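PDB 5GZS: GGDEF family protein from Vibrio cholerae, which probably makes cyclic di-GMP through a diguanylate cyclase domain, and whose periplasmic portion, captured here, binds arginine in a solute-binding-protein module. Local coordinates for residues G104-L107 with K108-P112; E118-G121 with H122-L126; D153-L157 with N158-P162; S198-K201 with Y202-D205; T293-Q296 with Q297-N300. All blocks are in the same frame, centred on the assembly; numbering follows the deposited sequence.

Contact 1: residues G104-L107 with K108-P112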
loop_
_atom_site.group_PDB
_atom_site.type_symbol
_atom_site.label_atom_id
_atom_site.label_comp_id
_atom_site.label_asym_id
_atom_site.label_seq_id
_atom_site.Cartn_x
_atom_site.Cartn_y
_atom_site.Cartn_z
ATOM N N GLY A 104 -3.358 -23.315 -3.034
ATOM C CA GLY A 104 -1.949 -23.436 -3.367
ATOM C C GLY A 104 -1.527 -22.233 -4.181
ATOM O O GLY A 104 -0.621 -21.486 -3.800
ATOM N N THR A 105 -2.225 -22.037 -5.296
ATOM C CA THR A 105 -2.000 -20.921 -6.221
ATOM C C THR A 105 -2.209 -19.528 -5.619
ATOM O O THR A 105 -1.505 -18.569 -5.951
ATOM C CB THR A 105 -2.925 -21.072 -7.444
ATOM O OG1 THR A 105 -2.524 -22.226 -8.196
ATOM C CG2 THR A 105 -2.892 -19.831 -8.328
ATOM N N LEU A 106 -3.188 -19.415 -4.732
ATOM C CA LEU A 106 -3.517 -18.118 -4.164
ATOM C C LEU A 106 -2.409 -17.614 -3.252
ATOM O O LEU A 106 -2.099 -16.417 -3.240
ATOM C CB LEU A 106 -4.829 -18.181 -3.389
ATOM C CG LEU A 106 -5.277 -16.841 -2.802
ATOM C CD1 LEU A 106 -5.889 -15.974 -3.881
ATOM C CD2 LEU A 106 -6.247 -17.043 -1.662
ATOM N N LEU A 107 -1.812 -18.515 -2.479
ATOM C CA LEU A 107 -0.865 -18.057 -1.468
ATOM C C LEU A 107 0.515 -17.790 -2.047
ATOM O O LEU A 107 1.211 -16.890 -1.568
ATOM C CB LEU A 107 -0.765 -19.051 -0.304
ATOM C CG LEU A 107 -1.391 -18.495 0.986
ATOM C CD1 LEU A 107 -2.935 -18.380 0.918
ATOM C CD2 LEU A 107 -0.952 -19.298 2.210
ATOM N N LYS A 108 0.888 -18.552 -3.071
ATOM C CA LYS A 108 2.155 -18.349 -3.757
ATOM C C LYS A 108 2.091 -17.094 -4.619
ATOM O O LYS A 108 3.103 -16.428 -4.837
ATOM C CB LYS A 108 2.498 -19.565 -4.620
ATOM C CG LYS A 108 3.493 -20.519 -3.980
ATOM C CD LYS A 108 4.892 -20.313 -4.535
ATOM C CE LYS A 108 5.949 -20.527 -3.465
ATOM N NZ LYS A 108 7.328 -20.370 -4.005
ATOM N N GLU A 109 0.896 -16.772 -5.107
ATOM C CA GLU A 109 0.711 -15.573 -5.920
ATOM C C GLU A 109 0.751 -14.316 -5.033
ATOM O O GLU A 109 1.263 -13.269 -5.447
ATOM C CB GLU A 109 -0.595 -15.637 -6.735
ATOM C CG GLU A 109 -0.919 -14.326 -7.465
ATOM C CD GLU A 109 -2.227 -14.365 -8.243
ATOM O OE1 GLU A 109 -2.595 -15.448 -8.754
ATOM O OE2 GLU A 109 -2.886 -13.303 -8.336
ATOM N N HIS A 110 0.254 -14.425 -3.806
ATOM C CA HIS A 110 0.253 -13.275 -2.900
ATOM C C HIS A 110 1.354 -13.311 -1.823
ATOM O O HIS A 110 1.712 -12.265 -1.269
ATOM C CB HIS A 110 -1.121 -13.130 -2.230
ATOM C CG HIS A 110 -2.219 -12.774 -3.183
ATOM N ND1 HIS A 110 -3.027 -13.724 -3.775
ATOM C CD2 HIS A 110 -2.616 -11.580 -3.675
ATOM C CE1 HIS A 110 -3.879 -13.125 -4.587
ATOM N NE2 HIS A 110 -3.654 -11.824 -4.544
ATOM N N TYR A 111 1.896 -14.489 -1.523
ATOM C CA TYR A 111 2.952 -14.584 -0.512
ATOM C C TYR A 111 3.971 -15.668 -0.821
ATOM O O TYR A 111 4.130 -16.600 -0.036
ATOM C CB TYR A 111 2.355 -14.869 0.863
ATOM C CG TYR A 111 1.602 -13.725 1.493
ATOM C CD1 TYR A 111 2.275 -12.649 2.069
ATOM C CD2 TYR A 111 0.206 -13.731 1.544
ATOM C CE1 TYR A 111 1.570 -11.603 2.673
ATOM C CE2 TYR A 111 -0.496 -12.690 2.141
ATOM C CZ TYR A 111 0.191 -11.635 2.702
ATOM O OH TYR A 111 -0.520 -10.616 3.289
ATOM N N PRO A 112 4.686 -15.542 -1.945
ATOM C CA PRO A 112 5.482 -16.668 -2.462
ATOM C C PRO A 112 6.565 -17.200 -1.518
ATOM O O PRO A 112 7.029 -18.323 -1.727
ATOM C CB PRO A 112 6.120 -16.092 -3.739
ATOM C CG PRO A 112 6.041 -14.617 -3.590
ATOM C CD PRO A 112 4.802 -14.341 -2.787
#

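Contact 2: residues E118-G121 with H122-L126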
loop_
_atom_site.group_PDB
_atom_site.type_symbol
_atom_site.label_atom_id
_atom_site.label_comp_id
_atom_site.label_asym_id
_atom_site.label_seq_id
_atom_site.Cartn_x
_atom_site.Cartn_y
_atom_site.Cartn_z
ATOM N N GLU A 118 1.375 -29.603 2.232
ATOM C CA GLU A 118 0.077 -30.170 1.897
ATOM C C GLU A 118 -0.404 -31.175 2.929
ATOM O O GLU A 118 0.392 -31.888 3.542
ATOM C CB GLU A 118 0.123 -30.824 0.513
ATOM C CG GLU A 118 -0.767 -32.048 0.375
ATOM C CD GLU A 118 -0.497 -32.822 -0.901
ATOM O OE1 GLU A 118 -0.513 -32.206 -1.986
ATOM O OE2 GLU A 118 -0.269 -34.047 -0.817
ATOM N N TYR A 119 -1.717 -31.228 3.111
ATOM C CA TYR A 119 -2.322 -32.179 4.032
ATOM C C TYR A 119 -3.624 -32.750 3.472
ATOM O O TYR A 119 -4.119 -32.303 2.428
ATOM C CB TYR A 119 -2.555 -31.525 5.408
ATOM C CG TYR A 119 -3.506 -30.339 5.424
ATOM C CD1 TYR A 119 -4.881 -30.520 5.253
ATOM C CD2 TYR A 119 -3.042 -29.047 5.648
ATOM C CE1 TYR A 119 -5.751 -29.459 5.268
ATOM C CE2 TYR A 119 -3.917 -27.972 5.672
ATOM C CZ TYR A 119 -5.275 -28.189 5.481
ATOM O OH TYR A 119 -6.175 -27.144 5.497
ATOM N N GLU A 120 -4.170 -33.748 4.165
ATOM C CA GLU A 120 -5.458 -34.327 3.797
ATOM C C GLU A 120 -6.424 -34.410 4.972
ATOM O O GLU A 120 -6.251 -35.249 5.860
ATOM C CB GLU A 120 -5.276 -35.717 3.217
ATOM C CG GLU A 120 -4.687 -35.740 1.832
ATOM C CD GLU A 120 -4.954 -37.064 1.156
ATOM O OE1 GLU A 120 -6.043 -37.640 1.394
ATOM O OE2 GLU A 120 -4.073 -37.535 0.404
ATOM N N GLY A 121 -7.446 -33.551 4.958
ATOM C CA GLY A 121 -8.522 -33.606 5.933
ATOM C C GLY A 121 -8.197 -32.876 7.223
ATOM O O GLY A 121 -7.082 -32.366 7.376
ATOM N N HIS A 122 -9.166 -32.855 8.150
ATOM C CA HIS A 122 -9.121 -32.003 9.346
ATOM C C HIS A 122 -8.133 -32.511 10.378
ATOM O O HIS A 122 -7.498 -31.711 11.064
ATOM C CB HIS A 122 -10.521 -31.875 9.965
ATOM C CG HIS A 122 -10.533 -31.437 11.403
ATOM N ND1 HIS A 122 -10.791 -32.308 12.442
ATOM C CD2 HIS A 122 -10.357 -30.222 11.971
ATOM C CE1 HIS A 122 -10.755 -31.653 13.589
ATOM N NE2 HIS A 122 -10.490 -30.386 13.332
ATOM N N LEU A 123 -7.967 -33.828 10.465
ATOM C CA LEU A 123 -7.079 -34.435 11.466
ATOM C C LEU A 123 -5.629 -34.183 11.112
ATOM O O LEU A 123 -4.811 -33.893 11.975
ATOM C CB LEU A 123 -7.346 -35.938 11.571
ATOM C CG LEU A 123 -8.706 -36.224 12.200
ATOM C CD1 LEU A 123 -9.331 -37.445 11.539
ATOM C CD2 LEU A 123 -8.632 -36.388 13.728
ATOM N N GLU A 124 -5.341 -34.287 9.820
ATOM C CA GLU A 124 -4.017 -34.033 9.257
ATOM C C GLU A 124 -3.673 -32.566 9.423
ATOM O O GLU A 124 -2.565 -32.200 9.814
ATOM C CB GLU A 124 -4.003 -34.425 7.775
ATOM C CG GLU A 124 -2.682 -34.860 7.209
ATOM C CD GLU A 124 -2.845 -35.806 6.027
ATOM O OE1 GLU A 124 -3.484 -36.873 6.184
ATOM O OE2 GLU A 124 -2.317 -35.483 4.941
ATOM N N ALA A 125 -4.649 -31.729 9.109
ATOM C CA ALA A 125 -4.490 -30.304 9.268
ATOM C C ALA A 125 -4.247 -30.054 10.736
ATOM O O ALA A 125 -3.320 -29.319 11.093
ATOM C CB ALA A 125 -5.722 -29.553 8.777
ATOM N N LEU A 126 -5.055 -30.706 11.580
ATOM C CA LEU A 126 -5.006 -30.476 13.019
ATOM C C LEU A 126 -3.715 -30.903 13.710
ATOM O O LEU A 126 -3.247 -30.233 14.632
ATOM C CB LEU A 126 -6.083 -31.263 13.750
ATOM C CG LEU A 126 -6.167 -30.799 15.204
ATOM C CD1 LEU A 126 -6.562 -29.326 15.237
ATOM C CD2 LEU A 126 -7.148 -31.625 16.001
#

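Contact 3: residues D153-L157 with N158-P162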
loop_
_atom_site.group_PDB
_atom_site.type_symbol
_atom_site.label_atom_id
_atom_site.label_comp_id
_atom_site.label_asym_id
_atom_site.label_seq_id
_atom_site.Cartn_x
_atom_site.Cartn_y
_atom_site.Cartn_z
ATOM N N ASP A 153 -7.527 -19.974 16.635
ATOM C CA ASP A 153 -8.140 -18.705 16.253
ATOM C C ASP A 153 -8.172 -18.589 14.735
ATOM O O ASP A 153 -7.473 -19.316 14.029
ATOM C CB ASP A 153 -7.385 -17.523 16.858
ATOM C CG ASP A 153 -8.274 -16.282 17.074
ATOM O OD1 ASP A 153 -9.427 -16.229 16.586
ATOM O OD2 ASP A 153 -7.795 -15.334 17.739
ATOM N N VAL A 154 -8.995 -17.679 14.232
ATOM C CA VAL A 154 -9.061 -17.456 12.799
ATOM C C VAL A 154 -8.851 -15.999 12.460
ATOM O O VAL A 154 -9.064 -15.113 13.293
ATOM C CB VAL A 154 -10.410 -17.926 12.198
ATOM C CG1 VAL A 154 -10.489 -19.366 12.277
ATOM C CG2 VAL A 154 -11.556 -17.347 12.929
ATOM N N GLN A 155 -8.382 -15.781 11.238
ATOM C CA GLN A 155 -8.470 -14.496 10.568
ATOM C C GLN A 155 -9.223 -14.754 9.235
ATOM O O GLN A 155 -8.772 -15.558 8.400
ATOM C CB GLN A 155 -7.076 -13.904 10.358
ATOM C CG GLN A 155 -6.995 -12.694 9.423
ATOM C CD GLN A 155 -5.586 -12.521 8.808
ATOM O OE1 GLN A 155 -4.642 -13.237 9.162
ATOM N NE2 GLN A 155 -5.455 -11.588 7.869
ATOM N N LEU A 156 -10.391 -14.127 9.069
ATOM C CA LEU A 156 -11.147 -14.218 7.819
ATOM C C LEU A 156 -10.325 -13.632 6.702
ATOM O O LEU A 156 -9.932 -12.471 6.767
ATOM C CB LEU A 156 -12.482 -13.487 7.911
ATOM C CG LEU A 156 -13.399 -13.702 6.698
ATOM C CD1 LEU A 156 -13.604 -15.193 6.498
ATOM C CD2 LEU A 156 -14.757 -12.987 6.837
ATOM N N LEU A 157 -10.047 -14.434 5.685
ATOM C CA LEU A 157 -9.181 -13.981 4.618
ATOM C C LEU A 157 -9.941 -13.332 3.475
ATOM O O LEU A 157 -9.314 -12.807 2.580
ATOM C CB LEU A 157 -8.337 -15.149 4.077
ATOM C CG LEU A 157 -7.343 -15.786 5.071
ATOM C CD1 LEU A 157 -6.362 -16.654 4.344
ATOM C CD2 LEU A 157 -6.595 -14.741 5.923
ATOM N N ASN A 158 -11.277 -13.349 3.488
ATOM C CA ASN A 158 -12.052 -12.962 2.287
ATOM C C ASN A 158 -11.972 -11.480 1.975
ATOM O O ASN A 158 -12.109 -11.068 0.834
ATOM C CB ASN A 158 -13.527 -13.364 2.421
ATOM C CG ASN A 158 -13.728 -14.864 2.333
ATOM O OD1 ASN A 158 -13.646 -15.569 3.346
ATOM N ND2 ASN A 158 -13.992 -15.362 1.132
ATOM N N ASP A 159 -11.758 -10.671 2.996
ATOM C CA ASP A 159 -11.603 -9.251 2.773
ATOM C C ASP A 159 -10.124 -8.852 2.817
ATOM O O ASP A 159 -9.794 -7.685 2.946
ATOM C CB ASP A 159 -12.442 -8.503 3.797
ATOM C CG ASP A 159 -13.909 -8.979 3.798
ATOM O OD1 ASP A 159 -14.519 -9.069 2.707
ATOM O OD2 ASP A 159 -14.457 -9.269 4.884
ATOM N N GLN A 160 -9.250 -9.851 2.681
ATOM C CA GLN A 160 -7.801 -9.689 2.755
ATOM C C GLN A 160 -7.169 -10.048 1.418
ATOM O O GLN A 160 -6.106 -9.562 1.047
ATOM C CB GLN A 160 -7.205 -10.601 3.839
ATOM C CG GLN A 160 -7.637 -10.286 5.235
ATOM C CD GLN A 160 -6.830 -9.170 5.837
ATOM O OE1 GLN A 160 -6.275 -8.336 5.124
ATOM N NE2 GLN A 160 -6.763 -9.138 7.165
ATOM N N LEU A 161 -7.828 -10.956 0.720
ATOM C CA LEU A 161 -7.307 -11.511 -0.507
ATOM C C LEU A 161 -8.456 -11.675 -1.464
ATOM O O LEU A 161 -9.586 -11.855 -1.040
ATOM C CB LEU A 161 -6.635 -12.857 -0.271
ATOM C CG LEU A 161 -5.272 -12.912 0.404
ATOM C CD1 LEU A 161 -4.850 -14.370 0.572
ATOM C CD2 LEU A 161 -4.255 -12.171 -0.434
ATOM N N PRO A 162 -8.178 -11.612 -2.761
ATOM C CA PRO A 162 -9.256 -11.883 -3.702
ATOM C C PRO A 162 -9.625 -13.360 -3.682
ATOM O O PRO A 162 -8.985 -14.140 -4.407
ATOM C CB PRO A 162 -8.652 -11.492 -5.058
ATOM C CG PRO A 162 -7.361 -10.812 -4.747
ATOM C CD PRO A 162 -6.906 -11.350 -3.444
#

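Contact 4: residues S198-K201 with Y202-D205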
loop_
_atom_site.group_PDB
_atom_site.type_symbol
_atom_site.label_atom_id
_atom_site.label_comp_id
_atom_site.label_asym_id
_atom_site.label_seq_id
_atom_site.Cartn_x
_atom_site.Cartn_y
_atom_site.Cartn_z
ATOM N N SER A 198 -27.495 -16.238 6.439
ATOM C CA SER A 198 -27.493 -17.333 7.420
ATOM C C SER A 198 -26.082 -17.836 7.639
ATOM O O SER A 198 -25.711 -18.123 8.756
ATOM C CB SER A 198 -28.451 -18.481 7.024
ATOM O OG SER A 198 -28.010 -19.229 5.906
ATOM N N ILE A 199 -25.281 -17.888 6.575
ATOM C CA ILE A 199 -23.906 -18.327 6.703
ATOM C C ILE A 199 -23.071 -17.337 7.509
ATOM O O ILE A 199 -22.248 -17.735 8.342
ATOM C CB ILE A 199 -23.238 -18.523 5.336
ATOM C CG1 ILE A 199 -24.034 -19.504 4.501
ATOM C CG2 ILE A 199 -21.820 -19.019 5.517
ATOM C CD1 ILE A 199 -24.432 -20.761 5.264
ATOM N N GLN A 200 -23.273 -16.047 7.246
ATOM C CA GLN A 200 -22.560 -15.009 8.010
ATOM C C GLN A 200 -22.886 -15.130 9.498
ATOM O O GLN A 200 -22.000 -15.148 10.347
ATOM C CB GLN A 200 -22.932 -13.629 7.496
ATOM C CG GLN A 200 -22.542 -12.509 8.393
ATOM C CD GLN A 200 -21.313 -11.804 7.911
ATOM O OE1 GLN A 200 -20.233 -12.393 7.810
ATOM N NE2 GLN A 200 -21.475 -10.528 7.562
ATOM N N LYS A 201 -24.174 -15.265 9.787
ATOM C CA LYS A 201 -24.675 -15.439 11.133
ATOM C C LYS A 201 -24.066 -16.690 11.738
ATOM O O LYS A 201 -23.692 -16.716 12.916
ATOM C CB LYS A 201 -26.222 -15.519 11.108
ATOM C CG LYS A 201 -26.911 -15.817 12.450
ATOM C CD LYS A 201 -26.420 -14.866 13.549
ATOM C CE LYS A 201 -27.312 -14.875 14.792
ATOM N NZ LYS A 201 -26.568 -14.939 16.096
ATOM N N TYR A 202 -23.950 -17.728 10.910
ATOM C CA TYR A 202 -23.526 -19.015 11.401
ATOM C C TYR A 202 -22.096 -18.931 11.837
ATOM O O TYR A 202 -21.790 -19.321 12.944
ATOM C CB TYR A 202 -23.715 -20.091 10.347
ATOM C CG TYR A 202 -23.252 -21.469 10.769
ATOM C CD1 TYR A 202 -21.920 -21.854 10.632
ATOM C CD2 TYR A 202 -24.149 -22.396 11.284
ATOM C CE1 TYR A 202 -21.494 -23.116 11.005
ATOM C CE2 TYR A 202 -23.725 -23.669 11.669
ATOM C CZ TYR A 202 -22.404 -24.017 11.517
ATOM O OH TYR A 202 -21.994 -25.270 11.877
ATOM N N GLN A 203 -21.207 -18.399 10.992
ATOM C CA GLN A 203 -19.781 -18.401 11.352
ATOM C C GLN A 203 -19.426 -17.298 12.355
ATOM O O GLN A 203 -18.538 -17.475 13.182
ATOM C CB GLN A 203 -18.895 -18.329 10.097
ATOM C CG GLN A 203 -19.043 -17.123 9.159
ATOM C CD GLN A 203 -18.272 -15.893 9.634
ATOM O OE1 GLN A 203 -17.056 -15.925 9.839
ATOM N NE2 GLN A 203 -18.996 -14.808 9.832
ATOM N N LEU A 204 -20.124 -16.171 12.313
ATOM C CA LEU A 204 -19.820 -15.127 13.279
ATOM C C LEU A 204 -20.152 -15.633 14.689
ATOM O O LEU A 204 -19.442 -15.319 15.655
ATOM C CB LEU A 204 -20.580 -13.828 12.984
ATOM C CG LEU A 204 -20.038 -12.642 13.789
ATOM C CD1 LEU A 204 -18.517 -12.647 13.678
ATOM C CD2 LEU A 204 -20.602 -11.310 13.326
ATOM N N ASP A 205 -21.214 -16.430 14.803
ATOM C CA ASP A 205 -21.602 -17.009 16.090
ATOM C C ASP A 205 -20.552 -17.961 16.676
ATOM O O ASP A 205 -20.244 -17.892 17.875
ATOM C CB ASP A 205 -22.924 -17.734 15.949
ATOM C CG ASP A 205 -24.110 -16.800 16.029
ATOM O OD1 ASP A 205 -23.912 -15.577 16.133
ATOM O OD2 ASP A 205 -25.254 -17.294 15.983
#

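Contact 5: residues T293-Q296 with Q297-N300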
loop_
_atom_site.group_PDB
_atom_site.type_symbol
_atom_site.label_atom_id
_atom_site.label_comp_id
_atom_site.label_asym_id
_atom_site.label_seq_id
_atom_site.Cartn_x
_atom_site.Cartn_y
_atom_site.Cartn_z
ATOM N N THR A 293 -2.901 7.832 19.695
ATOM C CA THR A 293 -2.168 7.564 18.470
ATOM C C THR A 293 -0.848 6.825 18.642
ATOM O O THR A 293 -0.018 6.843 17.729
ATOM C CB THR A 293 -1.902 8.850 17.711
ATOM O OG1 THR A 293 -1.149 9.741 18.538
ATOM C CG2 THR A 293 -3.221 9.482 17.309
ATOM N N VAL A 294 -0.693 6.133 19.769
ATOM C CA VAL A 294 0.500 5.334 20.095
ATOM C C VAL A 294 1.784 5.976 19.582
ATOM O O VAL A 294 2.370 5.574 18.570
ATOM C CB VAL A 294 0.378 3.846 19.587
ATOM C CG1 VAL A 294 0.055 3.743 18.113
ATOM C CG2 VAL A 294 1.630 3.024 19.938
ATOM N N SER A 295 2.196 7.017 20.298
ATOM C CA SER A 295 3.485 7.648 20.077
ATOM C C SER A 295 4.558 6.730 20.643
ATOM O O SER A 295 4.315 5.548 20.888
ATOM C CB SER A 295 3.546 9.022 20.757
ATOM O OG SER A 295 3.296 8.905 22.149
ATOM N N GLN A 296 5.746 7.283 20.850
ATOM C CA GLN A 296 6.755 6.630 21.669
ATOM C C GLN A 296 6.579 7.126 23.093
ATOM O O GLN A 296 6.633 6.344 24.047
ATOM C CB GLN A 296 8.161 6.933 21.160
ATOM C CG GLN A 296 8.452 6.368 19.792
ATOM C CD GLN A 296 8.328 4.868 19.761
ATOM O OE1 GLN A 296 8.703 4.187 20.719
ATOM N NE2 GLN A 296 7.802 4.337 18.659
ATOM N N GLN A 297 6.356 8.436 23.213
ATOM C CA GLN A 297 6.127 9.087 24.497
ATOM C C GLN A 297 5.098 8.326 25.309
ATOM O O GLN A 297 5.283 8.118 26.507
ATOM C CB GLN A 297 5.666 10.544 24.312
ATOM C CG GLN A 297 5.193 11.209 25.620
ATOM C CD GLN A 297 4.640 12.628 25.434
ATOM O OE1 GLN A 297 4.908 13.303 24.429
ATOM N NE2 GLN A 297 3.839 13.072 26.400
ATOM N N ARG A 298 4.032 7.888 24.643
ATOM C CA ARG A 298 2.894 7.292 25.335
ATOM C C ARG A 298 2.958 5.768 25.401
ATOM O O ARG A 298 2.245 5.154 26.193
ATOM C CB ARG A 298 1.595 7.739 24.665
ATOM C CG ARG A 298 1.231 9.169 24.999
ATOM C CD ARG A 298 0.353 9.812 23.940
ATOM N NE ARG A 298 -0.699 10.636 24.544
ATOM C CZ ARG A 298 -0.522 11.884 24.970
ATOM N NH1 ARG A 298 0.674 12.463 24.865
ATOM N NH2 ARG A 298 -1.540 12.552 25.513
ATOM N N LYS A 299 3.851 5.174 24.609
ATOM C CA LYS A 299 3.861 3.724 24.365
ATOM C C LYS A 299 3.932 2.861 25.630
ATOM O O LYS A 299 3.463 1.717 25.642
ATOM C CB LYS A 299 5.027 3.357 23.438
ATOM C CG LYS A 299 4.733 2.175 22.501
ATOM C CD LYS A 299 5.217 2.474 21.070
ATOM C CE LYS A 299 5.141 1.263 20.137
ATOM N NZ LYS A 299 6.030 1.402 18.929
ATOM N N ASN A 300 4.493 3.423 26.690
ATOM C CA ASN A 300 4.744 2.682 27.913
ATOM C C ASN A 300 3.825 3.061 29.066
ATOM O O ASN A 300 3.905 2.467 30.143
ATOM C CB ASN A 300 6.190 2.903 28.350
ATOM C CG ASN A 300 6.575 4.377 28.352
ATOM O OD1 ASN A 300 6.109 5.158 27.511
ATOM N ND2 ASN A 300 7.400 4.771 29.323
#

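Contact 1: residues G104-L107 with K108-P112
Two donors of His110 converge on one carbonyl oxygen, Leu106 O. The ring gives the shorter bond, His110 ND1 to Leu106 O at 2.9 Å, reaching a lone pair in the carbonyl plane, and the oxygen lies close to the plane of the imidazole. The second comes from the backbone, His110 N to Leu106 O at 3.1 Å, tilted from the carbonyl plane. With CG beside its own backbone N (chi1 -66°), the ring is swung back along the helix toward that oxygen, and the ND1 bond then fixes its rotation. One residue earlier, Glu109 N bonds to Thr105 O at 3.1 Å, while the bond from Lys108 N to Gly104 O is long and weak.

Packing follows from the same ring position. Leu106 CD1 rests against His110 CE1 at 3.6 Å, the two side chains meeting at a slant. Leu107 is turned to the sheet and lies on Val95 and Ile97 of strand 94-98. Tyr111 is the first residue to leave helical angles, and its ring reaches Leu89 and Pro90. This is the C-terminal end of the connecting helix in a beta-alpha-beta crossover, strand 94-98, helix 103-110, strand 115-119, in a solute-binding-protein fold.

Contact 2: residues E118-G121 with H122-L126
Tyr119, at the end of strand 115-119, and Glu124, in the first turn of helix 121-129, are brought together by different torsions. Tyr119 holds CG between its backbone N and carbonyl carbon (chi1 62°), which lays the ring beside the helix at Ala125. Glu124 runs the other way: CG is opposite its own N (chi1 -152°) and the rest of the chain is extended, carrying the carboxylate back along the approach from the strand. There OE2 accepts a weak, bent bond from Glu120 N at 2.7 Å, and Glu124 CG packs on Tyr119 CB at 3.8 Å.

The methyl of Ala125 sits over one face of the Tyr119 ring as a CH-pi contact, CB being 3.6 Å from the ring centroid, somewhat offset toward CE1. Gly121, with positive phi, turns the chain into the helix, and its O receives Ala125 N at 3.1 Å, which keeps the alanine in place against the ring face. The phenol end is held by a hydrogen bond with Asp139.

Glu120 and Glu124 run side by side and point the same way, with Glu120 OE2 5.3 Å from Glu124 OE2. Glu120 is salt-bridged to Lys99, whose charge probably offsets the repulsion. For Glu124, the approach of a backbone N-H to OE2 would favour a negative carboxylate, and the neighbouring glutamate would work against it.

Contact 3: residues D153-L157 with N158-P162
Leu157 O gathers the backbone of 158-162 as the chain leaves strand 153-156: Gln160 N bonds to Leu157 O at 3.0 Å, and Leu161 N reaches the same Leu157 O more weakly, also at 3.0 Å. With Asn158 and Asp159 in the two central positions, the angles fit a type I beta turn. It closes off an outer strand of the antiparallel sheet 137-140, 79-83, 153-156 in the solute-binding-protein fold.

Leu156 sends CG opposite its own N (chi1 -172°), bringing CD1 against the amide of Asn158, and the two side chains slant past each other. That amide is held at both ends by residues just before and at the start of strand 79-83: OD1 accepts from Thr79 N, and ND2 donates to the carbonyl of Glu77, a residue of the arginine pocket. Gln155 and Gln160 cross at about a right angle on the other side of the backbone. Leu161 points its side chain to Leu106 and His110 of helix 103-110, while Asp159 makes a weak hydrogen bond to Asn328 of the second subunit. At the end of the turn the bent chain of Gln160 folds back toward the strand end, its CG lying 3.5 Å from Leu156 O.

Contact 4: residues S198-K201 with Y202-D205
One charge pair is formed: Lys201 NZ meets both oxygens of Asp205, 2.7 Å from OD1 and 2.7 Å from OD2. The ammonium sits in the fork of the carboxylate, using the syn lone pair of each oxygen. Lys201 is bent at chi2 (51°) and again near its end, so the chain curls round to the residue one turn on instead of running straight out, and its CD and CE also come close to both carboxylate oxygens.

Among the uncharged hydrogen bonds, Gln200 O takes two. Leu204 N approaches at 2.9 Å nearly along the C=O axis, as in a regular helix, while Gln203 NE2 comes to Gln200 O at 3.1 Å on a lone pair in the carbonyl plane. Gln203 manages this by putting CG between its own N and carbonyl carbon (chi1 59°) and bending again at chi2, which folds the amide back onto the helix. Its OE1 is bonded to Tyr80 and Arg207, so both ends of the amide are held. Ordinary i to i+4 bonds run alongside, for instance Gln203 N to Ile199 O at 2.9 Å.

On the buried side of helix 189-218, Ile199 packs on Tyr78 and Ile141. Tyr202 lies against Val15 and Arg18 of helix 15-28, its hydroxyl hydrogen-bonded with Asp13 and Lys145, which ties the long helix to helix 15-28 and the residues around it.

Contact 5: residues T293-Q296 with Q297-N300
Ser295 and Arg298 meet in a local turn, on the loop that joins strand 288-292 to strand 303-304 in the second solute-binding-protein module. The loop bends through a single turn of helical angles at 297-299 without becoming a regular helix. Two bonds hold it. Arg298 N donates to Ser295 OG at 2.8 Å, and the serine places OG there by seating it between its own N and carbonyl carbon (chi1 58°), on the inside of the bend. One residue on, Lys299 N bonds to Gln296 O at 3.1 Å from above the carbonyl plane. Gln297 and Arg298 occupy the middle of this second turn, with angles near those of a type I turn. A side-chain oxygen accepting the N-H three residues ahead is what serines commonly do where a chain enters a helical turn.

The aliphatic part of Arg298 continues past the same hydroxyl, its CB 3.3 Å from Ser295 OG. Across the bend the lysine chain does the packing: Lys299 CD touches Val294 CG2 at 3.8 Å, the two meeting at a slant, while Gln296 lies alongside Lys299, both pointing the same way. Their ends, Gln296 NE2 and Lys299 NZ, are both donors and do not bond to each other. Judged by sequence, Arg298 may correspond to Arg64, which belongs to the arginine pocket of the first module.

Around the turn, Glu347 of helix 344-352 accepts from Gln296 N and touches Ser295 and Gln297. Thr293 packs on Phe344 of that helix, and Lys419, just after strand 414-417, bonds to Asn300 O.

Contacts 1, 2 and 3 lie in the arginine-binding module, and contact 4 lies on the long helix 189-218, which packs on helix 15-28 of the same module. Contacts 1 and 3 touch directly: His110 CG meets Leu161 CD2 at 3.5 Å, and Leu106 CD1 lies near Pro162 O, so the crossover helix and the turn after strand 153-156 share one packing patch. Contact 2 follows contact 1 along the chain but their nearest atoms are about 9 Å apart. The side chains of Tyr119 and Asn158 are about 8 and 9 Å from the bound arginine, that of Ile199 about 11 Å. Contact 5, in the second module, stands apart, its centre 29 to 42 Å from the others.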